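Local structure of alkylhalidase CmlS (Streptomyces venezuelae, 3I3L) at residues A[31-36]-A[125-130]; A[180-183]-A[188-191]; A[303-308]-A[361-366]; A[311-316]-A[332-337]. The protein binds flavin-adenine dinucleotide, to which it forms a covalent bond, and probably acts as a flavin-dependent halogenase in chloramphenicol biosynthesis. One frame throughout, in Å; residues are numbered along the deposited sequence.

Contact 1 of 4, residues A[31-36]-A[125-130]. With FAD (flavin-adenine dinucleotide), chain B.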
# COMPACT_ATOMS: atom_id res chain seq x y z
N GLY A 31 -9.61 16.40 5.88
CA GLY A 31 -9.32 15.84 7.20
C GLY A 31 -9.55 14.34 7.31
O GLY A 31 -9.87 13.84 8.40
N GLY A 32 -9.43 13.59 6.19
CA GLY A 32 -9.45 12.12 6.26
C GLY A 32 -8.09 11.67 6.81
O GLY A 32 -7.34 12.52 7.25
N PRO A 33 -7.77 10.36 6.76
CA PRO A 33 -6.51 9.83 7.24
C PRO A 33 -5.28 10.56 6.66
O PRO A 33 -4.37 10.87 7.45
CB PRO A 33 -6.54 8.34 6.79
CG PRO A 33 -7.98 8.04 6.73
CD PRO A 33 -8.69 9.31 6.30
N ALA A 34 -5.24 10.85 5.34
CA ALA A 34 -4.05 11.58 4.80
C ALA A 34 -3.91 12.93 5.50
O ALA A 34 -2.81 13.29 5.94
CB ALA A 34 -4.06 11.77 3.29
N GLY A 35 -5.01 13.68 5.60
CA GLY A 35 -4.96 15.01 6.24
C GLY A 35 -4.57 15.01 7.73
O GLY A 35 -3.69 15.75 8.16
N SER A 36 -5.24 14.18 8.52
CA SER A 36 -4.97 14.08 9.94
C SER A 36 -3.55 13.65 10.25
O SER A 36 -2.90 14.22 11.11
CB SER A 36 -5.91 13.04 10.56
OG SER A 36 -7.16 13.69 10.70
N VAL A 125 -12.46 -1.01 10.80
CA VAL A 125 -13.09 0.13 11.43
C VAL A 125 -14.31 0.61 10.68
O VAL A 125 -14.49 0.36 9.49
CB VAL A 125 -12.12 1.35 11.63
CG1 VAL A 125 -10.79 0.88 12.31
CG2 VAL A 125 -11.81 1.99 10.26
N LYS A 126 -15.14 1.35 11.40
CA LYS A 126 -16.14 2.18 10.82
C LYS A 126 -15.47 3.52 10.57
O LYS A 126 -15.03 4.19 11.53
CB LYS A 126 -17.32 2.27 11.80
CG LYS A 126 -18.50 3.01 11.30
CD LYS A 126 -19.77 2.66 12.16
CE LYS A 126 -20.68 1.67 11.39
NZ LYS A 126 -21.92 1.33 12.17
N ARG A 127 -15.30 3.87 9.30
CA ARG A 127 -14.45 5.01 8.90
C ARG A 127 -14.93 6.36 9.45
O ARG A 127 -14.10 7.24 9.76
CB ARG A 127 -14.30 5.10 7.38
CG ARG A 127 -13.28 4.14 6.77
CD ARG A 127 -11.80 4.47 7.19
NE ARG A 127 -11.48 5.83 6.77
CZ ARG A 127 -11.16 6.17 5.51
NH1 ARG A 127 -11.10 5.22 4.55
NH2 ARG A 127 -10.93 7.45 5.20
N GLU A 128 -16.25 6.54 9.56
CA GLU A 128 -16.81 7.76 10.14
C GLU A 128 -16.28 7.96 11.58
O GLU A 128 -16.05 9.08 12.01
CB GLU A 128 -18.34 7.72 10.10
CG GLU A 128 -18.97 6.61 10.91
CD GLU A 128 -20.36 6.20 10.39
OE1 GLU A 128 -21.37 6.70 10.93
OE2 GLU A 128 -20.47 5.38 9.45
N GLU A 129 -16.02 6.86 12.29
CA GLU A 129 -15.57 6.94 13.67
C GLU A 129 -14.07 7.06 13.76
O GLU A 129 -13.55 7.92 14.45
CB GLU A 129 -16.10 5.75 14.51
CG GLU A 129 -17.61 5.77 14.68
CD GLU A 129 -18.17 4.51 15.39
OE1 GLU A 129 -17.45 3.49 15.59
OE2 GLU A 129 -19.36 4.54 15.70
N PHE A 130 -13.38 6.22 13.00
CA PHE A 130 -11.93 6.27 12.92
C PHE A 130 -11.40 7.61 12.40
O PHE A 130 -10.49 8.19 12.96
CB PHE A 130 -11.44 5.13 12.01
CG PHE A 130 -9.96 5.12 11.80
CD1 PHE A 130 -9.12 4.68 12.79
CD2 PHE A 130 -9.41 5.54 10.59
CE1 PHE A 130 -7.70 4.66 12.61
CE2 PHE A 130 -8.04 5.51 10.35
CZ PHE A 130 -7.15 5.06 11.37
PA FAD B . -10.42 10.40 1.97
O1A FAD B . -11.36 10.48 0.79
O2A FAD B . -10.64 9.29 2.93
O5B FAD B . -10.48 11.83 2.76
C5B FAD B . -10.46 13.05 2.03
C4B FAD B . -11.27 14.15 2.75
O4B FAD B . -11.11 15.37 2.00
C3B FAD B . -12.76 13.86 2.79
O3B FAD B . -13.19 13.81 4.12
C2B FAD B . -13.41 15.05 2.06
O2B FAD B . -14.52 15.52 2.75
C1B FAD B . -12.31 16.10 2.03
N9A FAD B . -12.30 17.03 0.92
C8A FAD B . -12.43 16.75 -0.40
N7A FAD B . -12.32 17.90 -1.11
C5A FAD B . -12.19 18.93 -0.24
C6A FAD B . -12.06 20.29 -0.44
N6A FAD B . -12.04 20.81 -1.65
N1A FAD B . -11.90 21.09 0.67
C2A FAD B . -11.90 20.57 1.94
N3A FAD B . -12.02 19.22 2.11
C4A FAD B . -12.16 18.41 1.04
N1 FAD B . -8.66 1.39 1.86
C2 FAD B . -8.19 0.55 2.86
O2 FAD B . -7.17 0.90 3.45
N3 FAD B . -8.81 -0.63 3.16
C4 FAD B . -9.94 -1.01 2.49
O4 FAD B . -10.52 -2.10 2.81
C4X FAD B . -10.41 -0.20 1.45
N5 FAD B . -11.54 -0.55 0.77
C5X FAD B . -12.05 0.32 -0.17
C6 FAD B . -13.21 -0.04 -0.89
C7 FAD B . -13.67 0.79 -1.88
C7M FAD B . -14.92 0.45 -2.66
C8 FAD B . -13.01 1.99 -2.11
C8M FAD B . -13.52 2.96 -3.10
C9 FAD B . -11.83 2.34 -1.44
C9A FAD B . -11.38 1.47 -0.45
N10 FAD B . -10.27 1.85 0.24
C10 FAD B . -9.75 1.01 1.15
C1' FAD B . -9.56 3.07 -0.26
C2' FAD B . -9.43 4.08 0.85
O2' FAD B . -10.67 4.26 1.40
C3' FAD B . -8.82 5.40 0.45
O3' FAD B . -7.52 5.18 -0.05
C4' FAD B . -8.69 6.35 1.69
O4' FAD B . -9.95 6.77 2.15
C5' FAD B . -7.92 7.60 1.30
O5' FAD B . -7.74 8.43 2.41
P FAD B . -7.57 9.97 2.10
O1P FAD B . -6.60 10.15 0.95
O2P FAD B . -7.33 10.73 3.39
O3P FAD B . -8.96 10.42 1.39
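The ribityl oxygen O4' of FAD is gripped by both terminal nitrogens of Arg127, the same side chain that presses on Pro33 across the contact. NH1 of Arg127 reaches O4' at 3.1 Å, and NH2 of Arg127 meets that oxygen at 3.3 Å. NH2 goes on to bond the phosphate oxygen O2A of FAD at 2.9 Å, an acceptor that lies at the guanidinium edge, in its plane. The chain gets there by folding twice, at chi2 (-67°) and chi3 (-58°). A salt bridge from NE to Asp131 and a bond from NH1 to the carbonyl of Gly63 limit the rotation of the group.

Pro33 comes from the opposite direction, its CD 3.1 Å from Arg127 NH2, which is tight. Its CG stands loosely at the edge of the Phe130 ring, 4.4 Å from Phe130 CE2. On the other phosphate, Ala34 N donates to FAD O2P at 2.9 Å and 158°. Gly32 is the N-cap of helix 33-44, and a diphosphate held at the glycine-rich turn into the first helix is the hallmark of a Rossmann-type dinucleotide fold. The start of this helix, just after strand 25-29, packs directly against the first turns of helix 127-140, with the cofactor alongside the junction, while Val328 of helix 327-347 touches both Pro33 and Arg127.

Contact 2 of 4, residues A[180-183]-A[188-191]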
# COMPACT_ATOMS: atom_id res chain seq x y z
N VAL A 180 1.21 23.82 0.85
CA VAL A 180 -0.08 23.20 0.88
C VAL A 180 0.03 21.70 0.68
O VAL A 180 0.84 21.25 -0.12
CB VAL A 180 -1.06 23.83 -0.15
CG1 VAL A 180 -0.53 23.70 -1.59
CG2 VAL A 180 -2.47 23.18 0.00
N ILE A 181 -0.75 20.93 1.44
CA ILE A 181 -0.87 19.51 1.17
C ILE A 181 -2.30 19.27 0.66
O ILE A 181 -3.28 19.57 1.37
CB ILE A 181 -0.64 18.63 2.43
CG1 ILE A 181 0.85 18.58 2.79
CG2 ILE A 181 -1.22 17.18 2.20
CD1 ILE A 181 1.06 17.99 4.13
N ASP A 182 -2.42 18.70 -0.54
CA ASP A 182 -3.77 18.22 -0.95
C ASP A 182 -3.99 16.80 -0.43
O ASP A 182 -3.38 15.85 -0.90
CB ASP A 182 -3.95 18.27 -2.46
CG ASP A 182 -5.38 17.95 -2.91
OD1 ASP A 182 -6.24 17.57 -2.05
OD2 ASP A 182 -5.63 18.04 -4.15
N ALA A 183 -4.87 16.67 0.56
CA ALA A 183 -5.23 15.36 1.08
C ALA A 183 -6.73 15.26 0.92
O ALA A 183 -7.43 14.71 1.78
CB ALA A 183 -4.81 15.25 2.54
N GLY A 188 -9.81 15.76 -4.59
CA GLY A 188 -8.91 16.84 -4.21
C GLY A 188 -8.71 17.83 -5.37
O GLY A 188 -8.65 17.43 -6.54
N PRO A 189 -8.57 19.11 -5.07
CA PRO A 189 -8.58 20.12 -6.18
C PRO A 189 -7.29 20.23 -6.97
O PRO A 189 -7.33 20.63 -8.13
CB PRO A 189 -8.90 21.45 -5.48
CG PRO A 189 -8.35 21.23 -4.06
CD PRO A 189 -8.55 19.73 -3.73
N ILE A 190 -6.14 19.87 -6.40
CA ILE A 190 -4.89 20.15 -7.09
C ILE A 190 -4.66 19.28 -8.32
O ILE A 190 -4.34 19.80 -9.41
CB ILE A 190 -3.66 20.17 -6.13
CG1 ILE A 190 -3.89 21.16 -4.98
CG2 ILE A 190 -2.35 20.46 -6.93
CD1 ILE A 190 -2.65 21.56 -4.22
N SER A 191 -4.83 17.96 -8.18
CA SER A 191 -4.55 17.12 -9.38
C SER A 191 -5.49 17.50 -10.52
O SER A 191 -5.13 17.38 -11.71
CB SER A 191 -4.66 15.62 -9.11
OG SER A 191 -5.95 15.33 -8.58
O HOH W 1 -5.49 16.00 -6.25
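Asp182 points its side chain at the start of the helix that holds Ile190, crossing Pro189 at a slant. With CG anti to the backbone N (chi1 -173°), the carboxylate stands out from its strand, and OD2 accepts the amide N-H of Ile190 at 2.9 Å and 156°. The donor approaches on the anti side of the carboxylate, 33° out of its plane. OD1 turns to the amide of Gly184, so both oxygens have backbone donors. Pro189 has no proton to give; its CD merely rests 3.4 Å from Asp182 OD2.

Strand 179-182 runs parallel between strands 25-29 and 310-312 of the six-stranded Rossmann-type sheet, and after a short turn the chain enters helix 189-194. Asp182 therefore ties the strand to the opening turn of that helix, whose amides would be expected to stabilise a negative carboxylate. A water extends the arrangement: it lies 2.9 Å from Asp182 OD2, to which it can donate, and accepts from Ser191 N at 2.8 Å. Two residues back on the strand, Val180 meets Ile190 of the helix tip to tip, methyl CG1 of Val180 4.0 Å from CD1 of Ile190. CG1 of Ile190 also packs on Asp182 CB, at 3.8 Å, alongside the polar bond.

Contact 3 of 4, residues A[303-308]-A[361-366]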
# COMPACT_ATOMS: atom_id res chain seq x y z
N GLU A 303 1.14 12.56 -12.93
CA GLU A 303 2.41 12.91 -13.51
C GLU A 303 3.31 13.52 -12.43
O GLU A 303 4.53 13.34 -12.47
CB GLU A 303 2.18 13.93 -14.63
CG GLU A 303 3.35 14.24 -15.48
CD GLU A 303 3.01 15.12 -16.72
OE1 GLU A 303 1.85 15.62 -16.87
OE2 GLU A 303 3.92 15.27 -17.59
N VAL A 304 2.71 14.22 -11.46
CA VAL A 304 3.43 15.00 -10.43
C VAL A 304 2.87 14.71 -9.03
O VAL A 304 1.74 15.05 -8.75
CB VAL A 304 3.39 16.55 -10.75
CG1 VAL A 304 4.34 17.37 -9.82
CG2 VAL A 304 3.83 16.84 -12.23
N PHE A 305 3.65 14.09 -8.16
CA PHE A 305 3.16 13.82 -6.80
C PHE A 305 3.42 15.05 -5.90
O PHE A 305 2.72 15.25 -4.93
CB PHE A 305 3.84 12.58 -6.20
CG PHE A 305 3.43 11.28 -6.86
CD1 PHE A 305 2.38 10.55 -6.36
CD2 PHE A 305 4.06 10.83 -8.01
CE1 PHE A 305 2.02 9.32 -6.97
CE2 PHE A 305 3.66 9.64 -8.61
CZ PHE A 305 2.68 8.91 -8.11
N SER A 306 4.38 15.87 -6.26
CA SER A 306 4.63 17.12 -5.53
C SER A 306 5.65 17.94 -6.36
O SER A 306 6.44 17.39 -7.11
CB SER A 306 5.25 16.78 -4.16
OG SER A 306 6.62 16.32 -4.32
N ALA A 307 5.62 19.25 -6.18
CA ALA A 307 6.56 20.17 -6.79
C ALA A 307 6.43 21.49 -6.03
O ALA A 307 5.41 21.74 -5.41
CB ALA A 307 6.20 20.41 -8.27
N ASP A 308 7.43 22.34 -6.11
CA ASP A 308 7.32 23.70 -5.61
C ASP A 308 6.81 23.77 -4.14
O ASP A 308 7.45 23.26 -3.23
CB ASP A 308 6.41 24.48 -6.56
CG ASP A 308 6.95 24.51 -8.01
OD1 ASP A 308 8.18 24.56 -8.19
OD2 ASP A 308 6.12 24.49 -8.96
N ARG A 361 9.66 9.89 -6.64
CA ARG A 361 10.19 8.55 -6.90
C ARG A 361 9.58 7.52 -5.96
O ARG A 361 9.14 6.45 -6.38
CB ARG A 361 11.69 8.54 -6.75
CG ARG A 361 12.28 7.16 -6.78
CD ARG A 361 13.82 7.26 -6.61
NE ARG A 361 14.46 6.04 -7.08
CZ ARG A 361 15.08 5.17 -6.30
NH1 ARG A 361 15.12 5.39 -4.99
NH2 ARG A 361 15.67 4.08 -6.83
N THR A 362 9.54 7.85 -4.69
CA THR A 362 9.11 6.91 -3.69
C THR A 362 7.65 6.57 -3.87
O THR A 362 7.28 5.40 -3.77
CB THR A 362 9.40 7.46 -2.22
OG1 THR A 362 10.81 7.34 -1.97
CG2 THR A 362 8.77 6.62 -1.19
N TYR A 363 6.81 7.57 -4.12
CA TYR A 363 5.35 7.30 -4.29
C TYR A 363 5.11 6.53 -5.58
O TYR A 363 4.26 5.64 -5.63
CB TYR A 363 4.52 8.60 -4.32
CG TYR A 363 3.19 8.53 -3.59
CD1 TYR A 363 2.59 9.69 -3.08
CD2 TYR A 363 2.50 7.34 -3.49
CE1 TYR A 363 1.32 9.65 -2.45
CE2 TYR A 363 1.26 7.28 -2.91
CZ TYR A 363 0.67 8.42 -2.40
OH TYR A 363 -0.55 8.29 -1.76
N ARG A 364 5.83 6.90 -6.63
CA ARG A 364 5.65 6.31 -7.94
C ARG A 364 5.98 4.85 -7.89
O ARG A 364 5.23 4.01 -8.41
CB ARG A 364 6.50 7.02 -9.02
CG ARG A 364 6.18 6.53 -10.45
CD ARG A 364 6.85 7.37 -11.56
NE ARG A 364 6.46 8.80 -11.48
CZ ARG A 364 7.27 9.78 -11.03
NH1 ARG A 364 8.52 9.46 -10.62
NH2 ARG A 364 6.86 11.07 -11.01
N GLU A 365 7.11 4.54 -7.24
CA GLU A 365 7.58 3.18 -7.16
C GLU A 365 6.62 2.32 -6.34
O GLU A 365 6.41 1.17 -6.71
CB GLU A 365 8.97 3.13 -6.51
CG GLU A 365 10.04 3.76 -7.44
CD GLU A 365 11.48 3.54 -6.96
OE1 GLU A 365 11.67 3.17 -5.77
OE2 GLU A 365 12.38 3.75 -7.81
N ALA A 366 6.04 2.86 -5.26
CA ALA A 366 5.01 2.11 -4.48
C ALA A 366 3.80 1.78 -5.36
O ALA A 366 3.31 0.63 -5.37
CB ALA A 366 4.60 2.85 -3.30
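Phe305, in the loop leading into strand 306-307, passes the side of helix 352-382 with its CA 7.3 Å from that of Tyr363. Its CG is anti to the carbonyl carbon (chi1 -69°), which carries the ring across to the helix, where it meets the side chain of Tyr363 at about a right angle. What lies over the phenylalanine face is chiefly the tyrosine CB, a CH-pi contact with CB of Tyr363 3.8 Å from the centroid of the Phe305 ring. The two rings are tilted by only 29°, yet they are slid so far along each other that they scarcely overlap, their centroids 4.9 Å apart. The CD1-CE1 side of the Phe305 ring lies over the base of the tyrosine ring, closest at CD1 of Phe305 to CD1 of Tyr363, 3.4 Å.

Strand 306-307 is the outermost strand at one end of the six-stranded sheet of the FAD-binding fold and pairs antiparallel with strand 310-312. The long helix thus packs beside the border of that sheet. Asn360, about one turn earlier in the helix, accepts from the amide of Phe305 and donates to the carbonyl of Ser306.

Arg364 crosses the CE2 side of the phenylalanine ring at a slant, its CB 3.9 Å from Phe305 CE2. Its chain stays extended until it bends at chi3, and the guanidinium then stands 68° from the ring plane. Beyond the ring, NH2 of Arg364 comes to 3.6 Å from Glu303 O, which lies near the guanidinium plane at its edge.

Contact 4 of 4, residues A[311-316]-A[332-337]. With FAD (flavin-adenine dinucleotide), chain B.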
# COMPACT_ATOMS: atom_id res chain seq x y z
N PHE A 311 2.30 19.25 -2.03
CA PHE A 311 2.41 17.83 -2.02
C PHE A 311 0.97 17.28 -2.14
O PHE A 311 0.07 17.79 -1.52
CB PHE A 311 3.02 17.33 -0.68
CG PHE A 311 4.49 17.67 -0.53
CD1 PHE A 311 5.45 16.71 -0.73
CD2 PHE A 311 4.89 18.97 -0.25
CE1 PHE A 311 6.78 16.99 -0.70
CE2 PHE A 311 6.28 19.27 -0.14
CZ PHE A 311 7.20 18.30 -0.37
N LEU A 312 0.80 16.19 -2.92
CA LEU A 312 -0.43 15.42 -2.92
C LEU A 312 -0.23 14.16 -2.07
O LEU A 312 0.80 13.47 -2.23
CB LEU A 312 -0.82 15.02 -4.36
CG LEU A 312 -0.69 16.08 -5.47
CD1 LEU A 312 -1.06 15.49 -6.80
CD2 LEU A 312 -1.54 17.40 -5.19
N CYS A 313 -1.20 13.84 -1.19
CA CYS A 313 -1.11 12.66 -0.34
C CYS A 313 -2.39 11.79 -0.47
O CYS A 313 -3.48 12.34 -0.66
CB CYS A 313 -0.95 13.06 1.15
SG CYS A 313 0.50 14.06 1.51
N GLY A 314 -2.26 10.46 -0.37
CA GLY A 314 -3.42 9.59 -0.41
C GLY A 314 -4.13 9.62 -1.75
O GLY A 314 -3.50 9.82 -2.75
N ASP A 315 -5.46 9.45 -1.76
CA ASP A 315 -6.20 9.34 -3.03
C ASP A 315 -6.03 10.60 -3.88
O ASP A 315 -6.19 10.56 -5.09
CB ASP A 315 -7.70 9.10 -2.81
CG ASP A 315 -8.01 7.71 -2.27
OD1 ASP A 315 -7.10 6.89 -2.03
OD2 ASP A 315 -9.18 7.47 -2.02
N ALA A 316 -5.67 11.73 -3.25
CA ALA A 316 -5.43 12.96 -4.01
C ALA A 316 -4.28 12.76 -4.99
O ALA A 316 -4.23 13.41 -6.04
CB ALA A 316 -5.14 14.20 -3.04
N SER A 332 -1.51 7.20 4.76
CA SER A 332 -0.77 7.45 6.02
C SER A 332 0.68 7.61 5.75
O SER A 332 1.34 8.53 6.27
CB SER A 332 -0.98 6.29 6.99
OG SER A 332 -2.36 6.27 7.36
N GLN A 333 1.22 6.71 4.96
CA GLN A 333 2.65 6.71 4.66
C GLN A 333 3.05 7.92 3.88
O GLN A 333 4.09 8.51 4.16
CB GLN A 333 3.00 5.44 3.92
CG GLN A 333 4.28 5.43 3.07
CD GLN A 333 4.39 4.14 2.18
OE1 GLN A 333 4.10 3.02 2.68
NE2 GLN A 333 4.83 4.29 0.86
N SER A 334 2.25 8.32 2.90
CA SER A 334 2.62 9.46 2.07
C SER A 334 2.45 10.72 2.92
O SER A 334 3.18 11.68 2.74
CB SER A 334 1.78 9.55 0.76
OG SER A 334 0.38 9.85 0.97
N ALA A 335 1.48 10.71 3.83
CA ALA A 335 1.22 11.88 4.69
C ALA A 335 2.42 12.11 5.58
O ALA A 335 2.92 13.23 5.67
CB ALA A 335 -0.08 11.65 5.57
N VAL A 336 2.94 11.03 6.17
CA VAL A 336 4.16 11.11 6.98
C VAL A 336 5.32 11.56 6.14
O VAL A 336 6.13 12.40 6.60
CB VAL A 336 4.50 9.75 7.64
CG1 VAL A 336 5.96 9.70 8.08
CG2 VAL A 336 3.56 9.50 8.87
N SER A 337 5.42 11.06 4.92
CA SER A 337 6.56 11.46 4.04
C SER A 337 6.48 12.90 3.60
O SER A 337 7.49 13.59 3.44
CB SER A 337 6.63 10.57 2.79
OG SER A 337 6.87 9.24 3.17
PA FAD B . -10.42 10.40 1.97
O1A FAD B . -11.36 10.48 0.79
O2A FAD B . -10.64 9.29 2.93
O5B FAD B . -10.48 11.83 2.76
C5B FAD B . -10.46 13.05 2.03
C4B FAD B . -11.27 14.15 2.75
O4B FAD B . -11.11 15.37 2.00
C3B FAD B . -12.76 13.86 2.79
O3B FAD B . -13.19 13.81 4.12
C2B FAD B . -13.41 15.05 2.06
O2B FAD B . -14.52 15.52 2.75
C1B FAD B . -12.31 16.10 2.03
N9A FAD B . -12.30 17.03 0.92
C8A FAD B . -12.43 16.75 -0.40
N7A FAD B . -12.32 17.90 -1.11
C5A FAD B . -12.19 18.93 -0.24
C6A FAD B . -12.06 20.29 -0.44
N6A FAD B . -12.04 20.81 -1.65
N1A FAD B . -11.90 21.09 0.67
C2A FAD B . -11.90 20.57 1.94
N3A FAD B . -12.02 19.22 2.11
C4A FAD B . -12.16 18.41 1.04
N1 FAD B . -8.66 1.39 1.86
C2 FAD B . -8.19 0.55 2.86
O2 FAD B . -7.17 0.90 3.45
N3 FAD B . -8.81 -0.63 3.16
C4 FAD B . -9.94 -1.01 2.49
O4 FAD B . -10.52 -2.10 2.81
C4X FAD B . -10.41 -0.20 1.45
N5 FAD B . -11.54 -0.55 0.77
C5X FAD B . -12.05 0.32 -0.17
C6 FAD B . -13.21 -0.04 -0.89
C7 FAD B . -13.67 0.79 -1.88
C7M FAD B . -14.92 0.45 -2.66
C8 FAD B . -13.01 1.99 -2.11
C8M FAD B . -13.52 2.96 -3.10
C9 FAD B . -11.83 2.34 -1.44
C9A FAD B . -11.38 1.47 -0.45
N10 FAD B . -10.27 1.85 0.24
C10 FAD B . -9.75 1.01 1.15
C1' FAD B . -9.56 3.07 -0.26
C2' FAD B . -9.43 4.08 0.85
O2' FAD B . -10.67 4.26 1.40
C3' FAD B . -8.82 5.40 0.45
O3' FAD B . -7.52 5.18 -0.05
C4' FAD B . -8.69 6.35 1.69
O4' FAD B . -9.95 6.77 2.15
C5' FAD B . -7.92 7.60 1.30
O5' FAD B . -7.74 8.43 2.41
P FAD B . -7.57 9.97 2.10
O1P FAD B . -6.60 10.15 0.95
O2P FAD B . -7.33 10.73 3.39
O3P FAD B . -8.96 10.42 1.39
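One hydrogen bond joins the two segments directly: Gly314 N donates to Ser334 OG at 3.0 Å and 146°. The hydroxyl sits between the backbone N and carbonyl carbon of its own residue (chi1 68°), facing the loop after strand 310-312. It is also bonded to the carbonyl of Leu330 one turn back, so the buried oxygen is held from both the helix and the loop, and Tyr363 OH adds a weak bond.

Van der Waals contact comes mainly from Cys313. Its CB lies 3.5 Å from Ser334 OG, and its SG extends over the helix backbone to 3.9 Å from Ala335 CA.

The cofactor bonds are made just beyond, by the Gly-Asp pair just after strand 310-312, as in the second flavin-binding motif of related FAD-dependent hydroxylases. Gly314, at a positive phi of 66°, brings its CA to 3.5 Å from FAD O1P, leaving the phosphate close to the main chain. Asp315 N then donates to FAD O1P at 3.0 Å. The side chain of Asp315 accepts a short bond from the ribityl hydroxyl, with FAD O3' 2.6 Å from OD1. A long, weak ion pair runs from its OD2 to Arg61.

Overall arrangement
Contacts 1 and 4, with centres 14 Å apart, hold the same FAD through different oxygens of its diphosphate and ribityl chain, and they meet where Ala34 O lies 3.2 Å from Ala335 CB. Contact 2 sits beside them: Ala183 CB packs 3.6 Å from Ala34 CB, and strand 179-182 of contact 2 pairs with strand 310-312 of contact 4 through Asp182 N and Phe311 O, 2.8 Å apart. Contact 3 closes a chain loop that encloses contact 4 and continues the sheet outward, Phe305 O lying 2.9 Å from Leu312 N. The nearest atoms of the Tyr363 side chain and FAD are about 7 Å apart, one layer behind the cofactor-binding loop of contact 4.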